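Local coordinates for protein putative xanthine dehydrogenase YAGS fad-binding subunit (Escherichia coli, PDB 5G5G) that probably oxidises aldehydes to carboxylic acids at a molybdenum centre carried by pterin cytosine dinucleotide, as the large subunit of a periplasmic aldehyde oxidase, at residues D26-Y37 / I234-F242; Y37-A48 / E191-W199. All blocks are in the same frame, centred on the assembly; numbering follows the deposited sequence.

Segments 26-37 of contact 1 and 37-48 of contact 2 are consecutive and share Tyr-37. The contact centres lie about 14 Å apart, on the same side of the chain's centre. The second segments come in reverse order, 191-199 before 234-242, so contact 1 spans contact 2. Both join the N-terminal part of the chain to the molybdopterin cofactor-binding region. Strands 194-200 and 231-234 belong to one mixed sheet, which strand 49-55 also enters. The glycine-rich loop that contributes to holding the pterin leaves edge strand 231-234. Glu-191, just before inner strand 194-200, ties it to the sheet again: OE1 is hydrogen-bonded to Gly-239 N. Arg-36 forms a salt bridge with Glu-43.

Contact 1 (D26-Y37 / I234-F242); sequences DGPLKTTGTARY and ISPYIGGGF. With MCN (pterin cytosine dinucleotide), chain Y.
Tyr-37 and Tyr-237 bring the two backbones closest, their CA atoms 5.5 Å apart. No direct hydrogen bond crosses between the segments, but two waters bridge them. Water 2 links Arg-36 O to Tyr-237 N, and water 1 links Lys-30 NZ to Ile-238 N. An inverse gamma turn centred on Gly-239 then leads towards the cofactor. Gly-241 N and Phe-242 N both donate to O4' of the pterin, at 2.7 and 2.8 Å, and the Phe-242 ring lies with one face against that oxygen.

The Tyr-237 ring carries most of the contact. Its CG is anti to the carbonyl carbon (chi1 -59°), which puts the ring under Ala-35 CB. That methyl sits over the centre of one face, 4.0 Å from the ring centroid, as a CH-pi contact. Arg-36 O and Asp-26 CB lie at the ring edge. Leu-29 crosses Tyr-237 at about a right angle, with CD1 3.3 Å from Tyr-237 OH. Lys-30 is extended, which lays CE near CD1 of the ring. Its NZ forms a salt bridge with Asp-26 OD2 (2.9 Å) and also bonds the backbone of another protein chain. Tyr-237 CB lies over a face of the Tyr-37 ring, offset towards the rim.

Helix 27-31 supplies Leu-29 and Lys-30. Tyr-473 of helix 472-484 meets the Tyr-237 ring and touches Asp-26, while the loop itself continues from strand 231-234.

Contact 2 (Y37-A48 / E191-W199); sequences YAYEWHEEAPNA and EPHASMAVW
Met-196 projects from its strand against Trp-41, Ala-45 and Ala-48 of the 37-48 loop. CG is anti to the backbone N (chi1 -179°), and the chain bends only at its end (chi3 79°). The sulfur and methyl therefore reach several parts of the loop. SD packs against Ala-45 CB at 3.8 Å and, more loosely, against Ala-48 CB. CE touches Trp-41 CB, also at 3.8 Å, and lies near Glu-44 CB. Val-198 CG2 meets Ala-45 CB from two residues further along the strand.

At the other end, Ala-38 CB presses on Ala-194 O at 3.2 Å, a tight fit. Tyr-39 CD1 rests on Ala-194 CB. Here the contact turns polar. Glu-191 OE2 is bridged to Ala-38 N by water 3 and to Tyr-39 N by water 4, which lies 2.8 Å from OE2. The Glu-191 and Tyr-37 side chains cross obliquely, OE2 being 3.5 Å from Tyr-37 CB, and the ring and carboxylate planes stand 78° apart.

The loop is part of the a/b hammerhead domain. It runs over one face of a mixed sheet, then enters that sheet as strand 49-55. Strand 266-269 separates it there from strand 194-200. A type I beta turn from Ala-45 to Ala-48 makes the entry.

Ser-209 OG and Gly-239 N hold Glu-191 OE1. With an alanine here, both waters would probably lose their shared acceptor, and Ser-209 and Gly-239 their carboxylate mate. The loop start is fixed separately: Tyr-37 N donates almost straight to Glu-40 OE1 (3.0 Å), and the Glu-40 carboxylate also pairs with a basic side chain of another protein chain. Under the strand, Ser-195 and Ala-197 pack on helix 250-262.

Contact 1 (D26-Y37 / I234-F242)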
loop_
_atom_site.group_PDB
_atom_site.type_symbol
_atom_site.label_atom_id
_atom_site.label_comp_id
_atom_site.label_asym_id
_atom_site.label_seq_id
_atom_site.Cartn_x
_atom_site.Cartn_y
_atom_site.Cartn_z
ATOM N N ASP C 26 -16.164 12.237 10.330
ATOM C CA ASP C 26 -15.248 11.368 11.091
ATOM C C ASP C 26 -13.837 11.964 11.236
ATOM O O ASP C 26 -12.958 11.288 11.779
ATOM C CB ASP C 26 -15.203 9.924 10.529
ATOM C CG ASP C 26 -14.963 9.823 9.014
ATOM O OD1 ASP C 26 -15.243 10.839 8.304
ATOM O OD2 ASP C 26 -14.620 8.732 8.515
ATOM N N GLY C 27 -13.630 13.167 10.712
ATOM C CA GLY C 27 -12.295 13.801 10.738
ATOM C C GLY C 27 -11.692 14.013 12.131
ATOM O O GLY C 27 -10.545 13.623 12.376
ATOM N N PRO C 28 -12.461 14.598 13.065
ATOM C CA PRO C 28 -11.922 14.763 14.390
ATOM C C PRO C 28 -11.455 13.432 15.013
ATOM O O PRO C 28 -10.388 13.426 15.624
ATOM C CB PRO C 28 -13.068 15.369 15.167
ATOM C CG PRO C 28 -13.771 16.242 14.122
ATOM C CD PRO C 28 -13.736 15.350 12.903
ATOM N N LEU C 29 -12.214 12.348 14.868
ATOM C CA LEU C 29 -11.750 11.050 15.399
ATOM C C LEU C 29 -10.504 10.519 14.661
ATOM O O LEU C 29 -9.564 10.042 15.300
ATOM C CB LEU C 29 -12.864 9.994 15.380
ATOM C CG LEU C 29 -14.058 10.273 16.248
ATOM C CD1 LEU C 29 -15.107 9.220 15.913
ATOM C CD2 LEU C 29 -13.726 10.221 17.714
ATOM N N LYS C 30 -10.474 10.645 13.328
ATOM C CA LYS C 30 -9.437 10.005 12.583
ATOM C C LYS C 30 -8.088 10.737 12.669
ATOM O O LYS C 30 -7.068 10.105 12.446
ATOM C CB LYS C 30 -9.824 9.788 11.110
ATOM C CG LYS C 30 -10.810 8.649 10.937
ATOM C CD LYS C 30 -11.163 8.486 9.475
ATOM C CE LYS C 30 -12.027 7.266 9.290
ATOM N NZ LYS C 30 -12.351 6.991 7.861
ATOM N N THR C 31 -8.097 12.032 12.943
ATOM C CA THR C 31 -6.864 12.823 13.001
ATOM C C THR C 31 -6.319 12.894 14.434
ATOM O O THR C 31 -5.243 13.429 14.657
ATOM C CB THR C 31 -7.098 14.260 12.510
ATOM O OG1 THR C 31 -8.165 14.900 13.246
ATOM C CG2 THR C 31 -7.403 14.274 11.022
ATOM N N THR C 32 -7.059 12.355 15.393
ATOM C CA THR C 32 -6.673 12.421 16.820
ATOM C C THR C 32 -6.389 11.038 17.393
ATOM O O THR C 32 -6.251 10.922 18.599
ATOM C CB THR C 32 -7.710 13.123 17.696
ATOM O OG1 THR C 32 -8.937 12.389 17.638
ATOM C CG2 THR C 32 -7.926 14.567 17.263
ATOM N N GLY C 33 -6.363 10.011 16.541
ATOM C CA GLY C 33 -6.132 8.606 16.984
ATOM C C GLY C 33 -7.223 8.087 17.909
ATOM O O GLY C 33 -6.973 7.254 18.816
ATOM N N THR C 34 -8.446 8.576 17.713
ATOM C CA THR C 34 -9.551 8.128 18.558
ATOM C C THR C 34 -10.618 7.311 17.863
ATOM O O THR C 34 -11.501 6.803 18.547
ATOM C CB THR C 34 -10.140 9.256 19.385
ATOM O OG1 THR C 34 -10.539 10.349 18.565
ATOM C CG2 THR C 34 -9.117 9.735 20.450
ATOM N N ALA C 35 -10.521 7.133 16.538
ATOM C CA ALA C 35 -11.389 6.200 15.838
ATOM C C ALA C 35 -10.864 4.800 16.171
ATOM O O ALA C 35 -9.665 4.561 15.968
ATOM C CB ALA C 35 -11.281 6.443 14.329
ATOM N N ARG C 36 -11.729 3.881 16.574
ATOM C CA ARG C 36 -11.274 2.495 16.855
ATOM C C ARG C 36 -11.424 1.591 15.661
ATOM O O ARG C 36 -12.523 1.408 15.119
ATOM C CB ARG C 36 -12.029 1.877 18.013
ATOM C CG ARG C 36 -12.008 2.614 19.342
ATOM C CD ARG C 36 -10.660 2.831 19.907
ATOM N NE ARG C 36 -10.833 3.515 21.206
ATOM C CZ ARG C 36 -11.091 2.923 22.370
ATOM N NH1 ARG C 36 -10.998 1.598 22.506
ATOM N NH2 ARG C 36 -11.353 3.687 23.457
ATOM N N TYR C 37 -10.338 0.913 15.364
ATOM C CA TYR C 37 -10.284 -0.184 14.396
ATOM C C TYR C 37 -10.349 -1.523 15.155
ATOM O O TYR C 37 -10.265 -1.568 16.373
ATOM C CB TYR C 37 -9.005 -0.009 13.545
ATOM C CG TYR C 37 -8.992 1.307 12.747
ATOM C CD1 TYR C 37 -8.553 2.479 13.328
ATOM C CD2 TYR C 37 -9.421 1.350 11.420
ATOM C CE1 TYR C 37 -8.588 3.689 12.682
ATOM C CE2 TYR C 37 -9.458 2.557 10.731
ATOM C CZ TYR C 37 -9.011 3.711 11.347
ATOM O OH TYR C 37 -9.035 4.962 10.715
ATOM N N ILE C 234 -19.487 -5.980 13.769
ATOM C CA ILE C 234 -19.213 -4.581 14.060
ATOM C C ILE C 234 -17.946 -4.141 13.328
ATOM O O ILE C 234 -16.927 -4.768 13.474
ATOM C CB ILE C 234 -19.042 -4.378 15.603
ATOM C CG1 ILE C 234 -20.325 -4.816 16.292
ATOM C CG2 ILE C 234 -18.650 -2.961 15.911
ATOM C CD1 ILE C 234 -20.264 -4.812 17.797
ATOM N N SER C 235 -18.077 -3.151 12.427
ATOM C CA SER C 235 -16.946 -2.597 11.710
ATOM C C SER C 235 -17.189 -1.103 11.348
ATOM O O SER C 235 -17.405 -0.772 10.164
ATOM C CB SER C 235 -16.704 -3.461 10.458
ATOM O OG SER C 235 -15.422 -3.201 9.942
ATOM N N PRO C 236 -17.168 -0.208 12.345
ATOM C CA PRO C 236 -17.500 1.201 12.094
ATOM C C PRO C 236 -16.398 1.968 11.413
ATOM O O PRO C 236 -16.665 2.971 10.754
ATOM C CB PRO C 236 -17.814 1.753 13.519
ATOM C CG PRO C 236 -16.962 0.893 14.429
ATOM C CD PRO C 236 -17.045 -0.482 13.803
ATOM N N TYR C 237 -15.156 1.521 11.587
ATOM C CA TYR C 237 -13.967 2.108 10.938
ATOM C C TYR C 237 -13.089 1.023 10.336
ATOM O O TYR C 237 -12.746 0.048 11.014
ATOM C CB TYR C 237 -13.141 2.989 11.899
ATOM C CG TYR C 237 -13.958 4.110 12.433
ATOM C CD1 TYR C 237 -14.248 5.199 11.642
ATOM C CD2 TYR C 237 -14.536 4.028 13.708
ATOM C CE1 TYR C 237 -15.073 6.216 12.104
ATOM C CE2 TYR C 237 -15.373 5.031 14.156
ATOM C CZ TYR C 237 -15.630 6.104 13.332
ATOM O OH TYR C 237 -16.453 7.078 13.794
ATOM N N ILE C 238 -12.749 1.187 9.060
ATOM C CA ILE C 238 -11.999 0.199 8.273
ATOM C C ILE C 238 -10.835 0.954 7.659
ATOM O O ILE C 238 -11.042 1.981 7.001
ATOM C CB ILE C 238 -12.859 -0.390 7.167
ATOM C CG1 ILE C 238 -13.952 -1.225 7.801
ATOM C CG2 ILE C 238 -12.044 -1.246 6.177
ATOM C CD1 ILE C 238 -15.310 -0.919 7.355
ATOM N N GLY C 239 -9.627 0.474 7.901
ATOM C CA GLY C 239 -8.445 1.081 7.430
ATOM C C GLY C 239 -8.140 0.651 6.010
ATOM O O GLY C 239 -7.020 0.192 5.712
ATOM N N GLY C 240 -9.088 0.905 5.097
ATOM C CA GLY C 240 -8.900 0.564 3.700
ATOM C C GLY C 240 -9.243 -0.875 3.402
ATOM O O GLY C 240 -9.139 -1.752 4.271
ATOM N N GLY C 241 -9.663 -1.147 2.163
ATOM C CA GLY C 241 -9.963 -2.510 1.725
ATOM C C GLY C 241 -9.673 -2.753 0.239
ATOM O O GLY C 241 -8.990 -3.718 -0.121
ATOM N N PHE C 242 -10.200 -1.871 -0.581
ATOM C CA PHE C 242 -9.970 -1.895 -2.035
ATOM C C PHE C 242 -10.402 -3.208 -2.693
ATOM O O PHE C 242 -9.846 -3.621 -3.736
ATOM C CB PHE C 242 -8.516 -1.541 -2.381
ATOM C CG PHE C 242 -8.021 -0.356 -1.659
ATOM C CD1 PHE C 242 -8.436 0.926 -2.018
ATOM C CD2 PHE C 242 -7.221 -0.497 -0.502
ATOM C CE1 PHE C 242 -8.022 2.036 -1.292
ATOM C CE2 PHE C 242 -6.807 0.603 0.210
ATOM C CZ PHE C 242 -7.233 1.872 -0.156
HETATM N N1 MCN Y . -19.030 10.043 -3.992
HETATM C C2 MCN Y . -19.633 11.380 -4.012
HETATM N N3 MCN Y . -20.657 11.293 -5.143
HETATM C C4 MCN Y . -20.932 10.368 -6.049
HETATM C C5 MCN Y . -20.266 9.056 -5.738
HETATM C C6 MCN Y . -19.347 8.992 -4.821
HETATM O O2 MCN Y . -19.453 12.268 -3.358
HETATM N N4 MCN Y . -21.735 10.429 -7.050
HETATM C "C1'" MCN Y . -17.884 9.996 -3.097
HETATM C C2D MCN Y . -18.326 9.913 -1.588
HETATM O "O2'" MCN Y . -17.303 10.460 -0.759
HETATM C "C3'" MCN Y . -18.409 8.477 -1.471
HETATM C C4D MCN Y . -17.217 7.760 -2.252
HETATM O O4D MCN Y . -17.129 8.802 -3.340
HETATM O "O3'" MCN Y . -18.388 7.880 -0.124
HETATM C "C5'" MCN Y . -17.312 6.504 -2.894
HETATM O "O5'" MCN Y . -18.621 6.167 -3.289
HETATM P PA MCN Y . -18.809 5.036 -4.333
HETATM O O1A MCN Y . -20.291 4.666 -4.315
HETATM O O2A MCN Y . -18.121 5.388 -5.605
HETATM O O3A MCN Y . -17.950 3.741 -3.680
HETATM P PB MCN Y . -18.534 2.767 -2.581
HETATM O O1B MCN Y . -19.251 1.655 -3.217
HETATM O O2B MCN Y . -19.209 3.562 -1.513
HETATM O O3B MCN Y . -17.167 2.317 -1.947
HETATM C C10 MCN Y . -16.414 1.190 -2.567
HETATM C "C9'" MCN Y . -15.264 1.624 -3.405
HETATM C "C8'" MCN Y . -14.669 0.283 -4.104
HETATM S "S8'" MCN Y . -15.693 -0.860 -4.774
HETATM C "C7'" MCN Y . -13.455 0.094 -3.929
HETATM S "S7'" MCN Y . -12.655 -1.420 -4.446
HETATM C "C6'" MCN Y . -12.466 1.217 -3.488
HETATM C C7 MCN Y . -13.333 2.564 -3.489
HETATM O "O9'" MCN Y . -14.470 2.456 -2.732
HETATM N "N5'" MCN Y . -12.172 0.850 -2.006
HETATM C C4A MCN Y . -11.569 1.899 -1.123
HETATM N "N8'" MCN Y . -12.508 3.600 -2.833
HETATM C C4B MCN Y . -11.882 3.336 -1.667
HETATM N "N1'" MCN Y . -11.250 4.385 -1.000
HETATM C "C2'" MCN Y . -10.786 4.271 0.315
HETATM N "N2'" MCN Y . -10.206 5.196 0.913
HETATM N "N3'" MCN Y . -10.538 2.987 0.716
HETATM C "C4'" MCN Y . -11.027 1.781 0.240
HETATM O "O4'" MCN Y . -10.914 0.589 0.583
HETATM O O HOH W 1 -12.780 4.121 7.803
HETATM O O HOH W 2 -13.796 -0.344 13.460
#

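Contact 2 (Y37-A48 / E191-W199)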
loop_
_atom_site.group_PDB
_atom_site.type_symbol
_atom_site.label_atom_id
_atom_site.label_comp_id
_atom_site.label_asym_id
_atom_site.label_seq_id
_atom_site.Cartn_x
_atom_site.Cartn_y
_atom_site.Cartn_z
ATOM N N TYR C 37 -10.338 0.913 15.364
ATOM C CA TYR C 37 -10.284 -0.184 14.396
ATOM C C TYR C 37 -10.349 -1.523 15.155
ATOM O O TYR C 37 -10.265 -1.568 16.373
ATOM C CB TYR C 37 -9.005 -0.009 13.545
ATOM C CG TYR C 37 -8.992 1.307 12.747
ATOM C CD1 TYR C 37 -8.553 2.479 13.328
ATOM C CD2 TYR C 37 -9.421 1.350 11.420
ATOM C CE1 TYR C 37 -8.588 3.689 12.682
ATOM C CE2 TYR C 37 -9.458 2.557 10.731
ATOM C CZ TYR C 37 -9.011 3.711 11.347
ATOM O OH TYR C 37 -9.035 4.962 10.715
ATOM N N ALA C 38 -10.544 -2.605 14.403
ATOM C CA ALA C 38 -10.891 -3.938 14.915
ATOM C C ALA C 38 -10.015 -4.445 16.055
ATOM O O ALA C 38 -10.519 -5.061 16.943
ATOM C CB ALA C 38 -10.884 -4.939 13.792
ATOM N N TYR C 39 -8.733 -4.125 16.047
ATOM C CA TYR C 39 -7.820 -4.677 17.063
ATOM C C TYR C 39 -7.690 -3.743 18.274
ATOM O O TYR C 39 -6.822 -3.963 19.122
ATOM C CB TYR C 39 -6.453 -4.832 16.457
ATOM C CG TYR C 39 -5.521 -5.905 17.021
ATOM C CD1 TYR C 39 -5.718 -7.264 16.704
ATOM C CD2 TYR C 39 -4.381 -5.533 17.767
ATOM C CE1 TYR C 39 -4.804 -8.245 17.169
ATOM C CE2 TYR C 39 -3.508 -6.498 18.235
ATOM C CZ TYR C 39 -3.703 -7.821 17.912
ATOM O OH TYR C 39 -2.801 -8.808 18.319
ATOM N N GLU C 40 -8.545 -2.730 18.353
ATOM C CA GLU C 40 -8.378 -1.625 19.320
ATOM C C GLU C 40 -9.520 -1.456 20.323
ATOM O O GLU C 40 -9.607 -0.427 20.987
ATOM C CB GLU C 40 -8.174 -0.335 18.510
ATOM C CG GLU C 40 -6.949 -0.438 17.603
ATOM C CD GLU C 40 -6.830 0.699 16.590
ATOM O OE1 GLU C 40 -7.708 1.590 16.572
ATOM O OE2 GLU C 40 -5.838 0.713 15.861
ATOM N N TRP C 41 -10.436 -2.417 20.386
ATOM C CA TRP C 41 -11.624 -2.337 21.233
ATOM C C TRP C 41 -11.356 -2.888 22.664
ATOM O O TRP C 41 -12.022 -3.818 23.129
ATOM C CB TRP C 41 -12.759 -3.132 20.591
ATOM C CG TRP C 41 -13.233 -2.556 19.255
ATOM C CD1 TRP C 41 -13.021 -3.084 18.020
ATOM C CD2 TRP C 41 -14.011 -1.367 19.050
ATOM N NE1 TRP C 41 -13.613 -2.301 17.054
ATOM C CE2 TRP C 41 -14.254 -1.265 17.658
ATOM C CE3 TRP C 41 -14.590 -0.416 19.912
ATOM C CZ2 TRP C 41 -14.996 -0.228 17.104
ATOM C CZ3 TRP C 41 -15.310 0.633 19.368
ATOM C CH2 TRP C 41 -15.516 0.711 17.966
ATOM N N HIS C 42 -10.477 -2.237 23.385
ATOM C CA HIS C 42 -10.039 -2.763 24.676
ATOM C C HIS C 42 -11.126 -2.788 25.751
ATOM O O HIS C 42 -11.259 -3.806 26.455
ATOM C CB HIS C 42 -8.746 -2.045 25.125
ATOM C CG HIS C 42 -8.844 -0.546 25.189
ATOM N ND1 HIS C 42 -9.284 0.118 26.327
ATOM C CD2 HIS C 42 -8.481 0.420 24.314
ATOM C CE1 HIS C 42 -9.230 1.422 26.125
ATOM N NE2 HIS C 42 -8.781 1.635 24.901
ATOM N N GLU C 43 -12.004 -1.772 25.832
ATOM C CA GLU C 43 -13.023 -1.786 26.887
ATOM C C GLU C 43 -14.032 -2.909 26.737
ATOM O O GLU C 43 -14.617 -3.358 27.740
ATOM C CB GLU C 43 -13.777 -0.467 27.001
ATOM C CG GLU C 43 -12.894 0.751 27.180
ATOM C CD GLU C 43 -12.478 1.423 25.884
ATOM O OE1 GLU C 43 -12.384 0.795 24.771
ATOM O OE2 GLU C 43 -12.138 2.616 25.950
ATOM N N GLU C 44 -14.221 -3.372 25.512
ATOM C CA GLU C 44 -15.164 -4.419 25.208
ATOM C C GLU C 44 -14.649 -5.816 25.587
ATOM O O GLU C 44 -15.438 -6.755 25.636
ATOM C CB GLU C 44 -15.482 -4.329 23.723
ATOM C CG GLU C 44 -16.287 -3.039 23.375
ATOM C CD GLU C 44 -15.525 -1.708 23.208
ATOM O OE1 GLU C 44 -14.275 -1.613 23.295
ATOM O OE2 GLU C 44 -16.219 -0.692 22.905
ATOM N N ALA C 45 -13.344 -5.940 25.845
ATOM C CA ALA C 45 -12.724 -7.232 26.254
ATOM C C ALA C 45 -11.386 -6.956 26.826
ATOM O O ALA C 45 -10.349 -7.204 26.183
ATOM C CB ALA C 45 -12.578 -8.123 25.052
ATOM N N PRO C 46 -11.375 -6.489 28.079
ATOM C CA PRO C 46 -10.067 -6.032 28.585
ATOM C C PRO C 46 -9.016 -7.142 28.755
ATOM O O PRO C 46 -7.812 -6.846 28.712
ATOM C CB PRO C 46 -10.394 -5.448 29.976
ATOM C CG PRO C 46 -11.843 -5.145 29.941
ATOM C CD PRO C 46 -12.496 -6.084 28.924
ATOM N N ASN C 47 -9.469 -8.355 28.940
ATOM C CA ASN C 47 -8.570 -9.513 29.044
ATOM C C ASN C 47 -8.565 -10.423 27.831
ATOM O O ASN C 47 -8.354 -11.634 27.960
ATOM C CB ASN C 47 -8.940 -10.308 30.288
ATOM C CG ASN C 47 -8.952 -9.426 31.540
ATOM O OD1 ASN C 47 -9.917 -9.436 32.360
ATOM N ND2 ASN C 47 -7.885 -8.631 31.700
ATOM N N ALA C 48 -8.810 -9.832 26.669
ATOM C CA ALA C 48 -8.787 -10.608 25.432
ATOM C C ALA C 48 -7.426 -11.291 25.255
ATOM O O ALA C 48 -6.366 -10.691 25.521
ATOM C CB ALA C 48 -9.102 -9.744 24.244
ATOM N N GLU C 191 -4.493 -1.030 7.042
ATOM C CA GLU C 191 -4.879 -1.839 8.210
ATOM C C GLU C 191 -4.827 -3.310 7.840
ATOM O O GLU C 191 -5.613 -3.766 7.014
ATOM C CB GLU C 191 -6.275 -1.443 8.753
ATOM C CG GLU C 191 -6.744 -2.266 9.956
ATOM C CD GLU C 191 -8.260 -2.239 10.160
ATOM O OE1 GLU C 191 -9.021 -1.876 9.217
ATOM O OE2 GLU C 191 -8.678 -2.604 11.272
ATOM N N PRO C 192 -3.956 -4.080 8.524
ATOM C CA PRO C 192 -3.968 -5.508 8.323
ATOM C C PRO C 192 -5.335 -6.034 8.694
ATOM O O PRO C 192 -5.962 -5.531 9.661
ATOM C CB PRO C 192 -2.892 -6.006 9.355
ATOM C CG PRO C 192 -1.930 -4.874 9.495
ATOM C CD PRO C 192 -2.876 -3.670 9.442
ATOM N N HIS C 193 -5.748 -7.100 8.040
ATOM C CA HIS C 193 -6.994 -7.742 8.394
ATOM C C HIS C 193 -6.924 -8.138 9.880
ATOM O O HIS C 193 -5.935 -8.691 10.346
ATOM C CB HIS C 193 -7.220 -9.009 7.579
ATOM C CG HIS C 193 -7.463 -8.778 6.130
ATOM N ND1 HIS C 193 -6.506 -8.301 5.270
ATOM C CD2 HIS C 193 -8.577 -8.952 5.385
ATOM C CE1 HIS C 193 -7.016 -8.203 4.059
ATOM N NE2 HIS C 193 -8.268 -8.603 4.097
ATOM N N ALA C 194 -7.991 -7.833 10.615
ATOM C CA ALA C 194 -8.084 -8.190 12.022
ATOM C C ALA C 194 -9.497 -8.318 12.534
ATOM O O ALA C 194 -10.395 -7.632 12.042
ATOM C CB ALA C 194 -7.331 -7.164 12.871
ATOM N N SER C 195 -9.667 -9.144 13.573
ATOM C CA SER C 195 -10.977 -9.369 14.182
ATOM C C SER C 195 -10.814 -9.686 15.657
ATOM O O SER C 195 -9.785 -10.260 16.086
ATOM C CB SER C 195 -11.727 -10.540 13.512
ATOM O OG SER C 195 -11.968 -10.339 12.124
ATOM N N MET C 196 -11.820 -9.354 16.428
ATOM C CA MET C 196 -11.937 -9.779 17.829
ATOM C C MET C 196 -13.284 -10.426 18.023
ATOM O O MET C 196 -14.317 -9.871 17.589
ATOM C CB MET C 196 -11.778 -8.601 18.793
ATOM C CG MET C 196 -11.865 -9.026 20.233
ATOM S SD MET C 196 -11.458 -7.741 21.415
ATOM C CE MET C 196 -12.995 -6.834 21.403
ATOM N N ALA C 197 -13.290 -11.602 18.661
ATOM C CA ALA C 197 -14.540 -12.332 18.940
ATOM C C ALA C 197 -14.799 -12.438 20.409
ATOM O O ALA C 197 -13.878 -12.704 21.173
ATOM C CB ALA C 197 -14.500 -13.700 18.334
ATOM N N VAL C 198 -16.057 -12.298 20.803
ATOM C CA VAL C 198 -16.558 -12.581 22.161
ATOM C C VAL C 198 -17.818 -13.417 21.984
ATOM O O VAL C 198 -18.767 -13.020 21.232
ATOM C CB VAL C 198 -16.973 -11.288 22.936
ATOM C CG1 VAL C 198 -17.619 -11.554 24.290
ATOM C CG2 VAL C 198 -15.814 -10.354 23.116
ATOM N N TRP C 199 -17.860 -14.540 22.684
ATOM C CA TRP C 199 -19.110 -15.323 22.816
ATOM C C TRP C 199 -19.773 -15.089 24.160
ATOM O O TRP C 199 -19.090 -15.010 25.186
ATOM C CB TRP C 199 -18.883 -16.810 22.649
ATOM C CG TRP C 199 -18.392 -17.252 21.310
ATOM C CD1 TRP C 199 -17.108 -17.158 20.850
ATOM C CD2 TRP C 199 -19.155 -17.822 20.247
ATOM N NE1 TRP C 199 -17.034 -17.630 19.557
ATOM C CE2 TRP C 199 -18.266 -18.088 19.189
ATOM C CE3 TRP C 199 -20.509 -18.196 20.100
ATOM C CZ2 TRP C 199 -18.685 -18.642 17.997
ATOM C CZ3 TRP C 199 -20.915 -18.736 18.906
ATOM C CH2 TRP C 199 -20.019 -18.969 17.882
HETATM O O HOH W 3 -11.341 -2.309 11.537
HETATM O O HOH W 4 -7.248 -3.225 13.553
#